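Local coordinates for protein phosphonomutase (Burkholderia cenocepacia J2315, PDB 4MG4) that belongs to the phosphoenolpyruvate phosphomutase family and folds as an eight-stranded parallel beta/alpha barrel of the TIM type, at residues A[131-145]-A[182-194]. Residues are numbered along the deposited sequence; the frame is centred on the assembly and turned at random.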
loop_
_atom_site.group_PDB
_atom_site.type_symbol
_atom_site.label_atom_id
_atom_site.label_comp_id
_atom_site.label_asym_id
_atom_site.label_seq_id
_atom_site.Cartn_x
_atom_site.Cartn_y
_atom_site.Cartn_z
ATOM N N LEU A 131 4.643 17.528 25.051
ATOM C CA LEU A 131 6.054 17.738 24.756
ATOM C C LEU A 131 6.963 17.195 25.824
ATOM O O LEU A 131 6.729 17.401 27.029
ATOM C CB LEU A 131 6.365 19.213 24.616
ATOM C CG LEU A 131 5.652 19.952 23.518
ATOM C CD1 LEU A 131 5.945 21.430 23.614
ATOM C CD2 LEU A 131 6.134 19.369 22.207
ATOM N N ARG A 132 8.042 16.561 25.407
ATOM C CA ARG A 132 9.169 16.296 26.309
ATOM C C ARG A 132 9.884 17.612 26.730
ATOM O O ARG A 132 9.929 18.606 25.949
ATOM C CB ARG A 132 10.198 15.379 25.639
ATOM C CG ARG A 132 9.694 14.046 25.203
ATOM C CD ARG A 132 10.754 13.205 24.531
ATOM N NE ARG A 132 10.100 12.085 23.935
ATOM C CZ ARG A 132 10.010 10.868 24.476
ATOM N NH1 ARG A 132 10.591 10.583 25.611
ATOM N NH2 ARG A 132 9.325 9.962 23.864
ATOM N N ASP A 133 10.414 17.645 27.961
ATOM C CA ASP A 133 11.335 18.696 28.379
ATOM C C ASP A 133 12.403 18.878 27.288
ATOM O O ASP A 133 12.864 17.885 26.693
ATOM C CB ASP A 133 12.049 18.284 29.648
ATOM C CG ASP A 133 13.127 19.257 30.053
ATOM O OD1 ASP A 133 12.797 20.219 30.761
ATOM O OD2 ASP A 133 14.309 19.050 29.682
ATOM N N VAL A 134 12.745 20.138 27.042
ATOM C CA VAL A 134 13.724 20.516 25.996
ATOM C C VAL A 134 14.997 19.678 26.078
ATOM O O VAL A 134 15.497 19.166 25.060
ATOM C CB VAL A 134 14.049 22.022 26.003
ATOM C CG1 VAL A 134 14.568 22.507 27.333
ATOM C CG2 VAL A 134 15.020 22.370 24.905
ATOM N N ASP A 135 15.547 19.515 27.276
ATOM C CA ASP A 135 16.807 18.786 27.374
ATOM C C ASP A 135 16.647 17.268 27.302
ATOM O O ASP A 135 17.567 16.568 26.849
ATOM C CB ASP A 135 17.616 19.269 28.579
ATOM C CG ASP A 135 18.035 20.740 28.410
ATOM O OD1 ASP A 135 18.614 21.016 27.333
ATOM O OD2 ASP A 135 17.710 21.610 29.274
ATOM N N GLU A 136 15.482 16.751 27.678
ATOM C CA GLU A 136 15.185 15.318 27.468
ATOM C C GLU A 136 15.088 15.029 25.978
ATOM O O GLU A 136 15.660 14.079 25.476
ATOM C CB GLU A 136 13.890 14.926 28.171
ATOM C CG GLU A 136 13.789 13.425 28.386
ATOM C CD GLU A 136 12.382 12.903 28.574
ATOM O OE1 GLU A 136 11.788 13.274 29.616
ATOM O OE2 GLU A 136 11.907 12.135 27.665
ATOM N N ALA A 137 14.415 15.913 25.268
ATOM C CA ALA A 137 14.286 15.813 23.803
ATOM C C ALA A 137 15.651 15.930 23.129
ATOM O O ALA A 137 15.978 15.203 22.238
ATOM C CB ALA A 137 13.333 16.864 23.256
ATOM N N ALA A 138 16.455 16.873 23.580
ATOM C CA ALA A 138 17.801 17.065 23.042
ATOM C C ALA A 138 18.703 15.893 23.303
ATOM O O ALA A 138 19.489 15.542 22.455
ATOM C CB ALA A 138 18.426 18.349 23.579
ATOM N N ALA A 139 18.550 15.223 24.453
ATOM C CA ALA A 139 19.345 14.067 24.743
ATOM C C ALA A 139 19.087 12.892 23.776
ATOM O O ALA A 139 20.026 12.133 23.452
ATOM C CB ALA A 139 19.126 13.622 26.197
ATOM N N ARG A 140 17.830 12.772 23.350
ATOM C CA ARG A 140 17.443 11.730 22.352
ATOM C C ARG A 140 18.090 12.093 20.999
ATOM O O ARG A 140 18.660 11.229 20.322
ATOM C CB ARG A 140 15.939 11.593 22.321
ATOM C CG ARG A 140 15.344 11.193 23.666
ATOM C CD ARG A 140 13.854 11.400 23.783
ATOM N NE ARG A 140 13.111 10.460 22.988
ATOM C CZ ARG A 140 12.790 9.222 23.365
ATOM N NH1 ARG A 140 13.197 8.720 24.528
ATOM N NH2 ARG A 140 12.058 8.474 22.534
ATOM N N ILE A 141 18.088 13.377 20.642
ATOM C CA ILE A 141 18.752 13.822 19.396
ATOM C C ILE A 141 20.253 13.536 19.463
ATOM O O ILE A 141 20.884 13.062 18.544
ATOM C CB ILE A 141 18.488 15.305 19.130
ATOM C CG1 ILE A 141 17.018 15.475 18.715
ATOM C CG2 ILE A 141 19.415 15.851 18.054
ATOM C CD1 ILE A 141 16.515 16.849 18.927
ATOM N N ALA A 142 20.845 13.825 20.614
ATOM C CA ALA A 142 22.284 13.606 20.760
ATOM C C ALA A 142 22.655 12.161 20.646
ATOM O O ALA A 142 23.655 11.822 20.004
ATOM C CB ALA A 142 22.769 14.194 22.079
ATOM N N ALA A 143 21.844 11.287 21.232
ATOM C CA ALA A 143 22.094 9.825 21.111
ATOM C C ALA A 143 21.984 9.364 19.629
ATOM O O ALA A 143 22.776 8.529 19.157
ATOM C CB ALA A 143 21.113 9.078 21.996
ATOM N N ALA A 144 21.008 9.909 18.921
ATOM C CA ALA A 144 20.828 9.646 17.497
ATOM C C ALA A 144 22.064 10.112 16.689
ATOM O O ALA A 144 22.528 9.429 15.789
ATOM C CB ALA A 144 19.534 10.333 16.983
ATOM N N ARG A 145 22.579 11.287 16.963
ATOM C CA ARG A 145 23.728 11.864 16.262
ATOM C C ARG A 145 24.929 10.971 16.498
ATOM O O ARG A 145 25.677 10.622 15.582
ATOM C CB ARG A 145 24.024 13.268 16.780
ATOM C CG ARG A 145 25.332 13.897 16.336
ATOM C CD ARG A 145 25.203 14.508 14.956
ATOM N NE ARG A 145 25.054 13.571 13.862
ATOM C CZ ARG A 145 24.244 13.759 12.800
ATOM N NH1 ARG A 145 23.378 14.784 12.740
ATOM N NH2 ARG A 145 24.258 12.874 11.810
ATOM N N ALA A 182 13.822 28.315 21.011
ATOM C CA ALA A 182 14.628 27.801 22.128
ATOM C C ALA A 182 14.859 26.293 21.958
ATOM O O ALA A 182 15.950 25.792 22.195
ATOM C CB ALA A 182 13.982 28.091 23.464
ATOM N N ARG A 183 13.803 25.574 21.541
ATOM C CA ARG A 183 13.976 24.143 21.232
ATOM C C ARG A 183 14.928 23.939 20.073
ATOM O O ARG A 183 15.821 23.075 20.147
ATOM C CB ARG A 183 12.638 23.466 21.010
ATOM C CG ARG A 183 11.931 23.210 22.298
ATOM C CD ARG A 183 10.551 22.594 22.097
ATOM N NE ARG A 183 9.869 22.457 23.396
ATOM C CZ ARG A 183 9.960 21.414 24.221
ATOM N NH1 ARG A 183 10.665 20.349 23.941
ATOM N NH2 ARG A 183 9.275 21.437 25.376
ATOM N N ALA A 184 14.777 24.744 19.023
ATOM C CA ALA A 184 15.639 24.631 17.848
ATOM C C ALA A 184 17.114 24.820 18.200
ATOM O O ALA A 184 17.979 24.058 17.741
ATOM C CB ALA A 184 15.216 25.630 16.805
ATOM N N ARG A 185 17.402 25.791 19.053
ATOM C CA ARG A 185 18.790 25.990 19.485
ATOM C C ARG A 185 19.338 24.799 20.277
ATOM O O ARG A 185 20.498 24.384 20.076
ATOM C CB ARG A 185 18.936 27.303 20.261
ATOM C CG ARG A 185 18.753 28.559 19.428
ATOM C CD ARG A 185 19.103 29.828 20.192
ATOM N NE ARG A 185 18.230 30.080 21.312
ATOM C CZ ARG A 185 17.063 30.717 21.272
ATOM N NH1 ARG A 185 16.610 31.261 20.155
ATOM N NH2 ARG A 185 16.367 30.866 22.392
ATOM N N ALA A 186 18.542 24.258 21.168
ATOM C CA ALA A 186 18.962 23.092 21.946
ATOM C C ALA A 186 19.162 21.883 21.029
ATOM O O ALA A 186 20.111 21.128 21.180
ATOM C CB ALA A 186 17.944 22.764 23.034
ATOM N N TYR A 187 18.220 21.695 20.107
ATOM C CA TYR A 187 18.302 20.560 19.198
ATOM C C TYR A 187 19.477 20.658 18.223
ATOM O O TYR A 187 20.160 19.659 17.987
ATOM C CB TYR A 187 16.974 20.376 18.422
ATOM C CG TYR A 187 15.770 20.145 19.288
ATOM C CD1 TYR A 187 15.852 19.923 20.645
ATOM C CD2 TYR A 187 14.496 20.125 18.727
ATOM C CE1 TYR A 187 14.699 19.754 21.433
ATOM C CE2 TYR A 187 13.370 19.954 19.482
ATOM C CZ TYR A 187 13.450 19.748 20.856
ATOM O OH TYR A 187 12.293 19.599 21.615
ATOM N N ALA A 188 19.753 21.848 17.705
ATOM C CA ALA A 188 20.948 22.069 16.914
ATOM C C ALA A 188 22.240 21.768 17.692
ATOM O O ALA A 188 23.113 21.105 17.201
ATOM C CB ALA A 188 20.978 23.488 16.433
ATOM N N ALA A 189 22.299 22.236 18.921
ATOM C CA ALA A 189 23.481 22.002 19.726
ATOM C C ALA A 189 23.704 20.522 19.977
ATOM O O ALA A 189 24.834 20.071 20.052
ATOM C CB ALA A 189 23.428 22.789 21.014
ATOM N N ALA A 190 22.632 19.755 20.107
ATOM C CA ALA A 190 22.665 18.310 20.320
ATOM C C ALA A 190 22.985 17.504 19.052
ATOM O O ALA A 190 23.253 16.300 19.147
ATOM C CB ALA A 190 21.314 17.840 20.866
ATOM N N GLY A 191 22.973 18.173 17.906
ATOM C CA GLY A 191 23.358 17.562 16.643
ATOM C C GLY A 191 22.284 17.403 15.582
ATOM O O GLY A 191 22.556 16.766 14.561
ATOM N N ALA A 192 21.127 18.019 15.740
ATOM C CA ALA A 192 20.140 17.991 14.653
ATOM C C ALA A 192 20.651 18.759 13.423
ATOM O O ALA A 192 21.405 19.744 13.559
ATOM C CB ALA A 192 18.817 18.585 15.105
ATOM N N ASP A 193 20.210 18.326 12.247
ATOM C CA ASP A 193 20.567 18.950 10.995
ATOM C C ASP A 193 19.469 19.839 10.423
ATOM O O ASP A 193 19.765 20.753 9.645
ATOM C CB ASP A 193 20.906 17.880 9.943
ATOM C CG ASP A 193 22.034 16.944 10.369
ATOM O OD1 ASP A 193 23.213 17.397 10.316
ATOM O OD2 ASP A 193 21.748 15.823 10.825
ATOM N N GLY A 194 18.224 19.566 10.772
ATOM C CA GLY A 194 17.104 20.343 10.289
ATOM C C GLY A 194 16.066 20.484 11.374
ATOM O O GLY A 194 16.087 19.792 12.362
#
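Tyr187 sits as a knob among Val134, Ala137, Ala138 and Ile141, where two neighbouring outer helices of the TIM barrel, 134-150 and 174-190, pack side by side. The helical parts 134-145 and 182-190 run in the same general direction and cross at -28°, their axes 8.4 Å apart at closest approach. Ile141 crosses the tyrosine at about a right angle and lays its CD1 over one face of the Tyr187 ring, 3.8 Å from the centroid, a CH-pi contact. The other branch, Ile141 CG2, anti to the backbone N, points to the turn that ends the second helix and meets Ala192 N at 3.6 Å. Ala137 CB sits by the phenol end of the ring, while Val134 O lies at the ring edge.

Alanines let the backbones close in: Ala190 CB lies 3.3 Å from Ala138 O, and Ala142 CA makes a CA-H...O contact with Ala190 O.

Near the start of the first helix, the Arg183 chain, extended from CG to NE, brings its guanidinium between Leu131 CB over one face and Val134 CB over the other. Arg183 NH1 and NH2 both grip Arg132 O, at 2.8 and 3.0 Å, within 8° of the guanidinium plane. NH1 also donates to Tyr187 OH, which is hydrogen-bonded to Asp123 OD2 as well, tying the hydroxyl to two partners.

Past the far end of the second helix, Gly191 leaves in a Schellman motif. Arg145, bent at chi2 and chi3, curls across this turn; its NE pairs with Asp149, and NH2 bonds Tyr155 O. Arg145 NH1 serves two acceptors near the guanidinium plane: Gly191 O, met nearly end-on, and Asp193 OD2, a 2.7 Å salt bridge reaching the carboxylate on its syn side, with the two planes turned 74° apart.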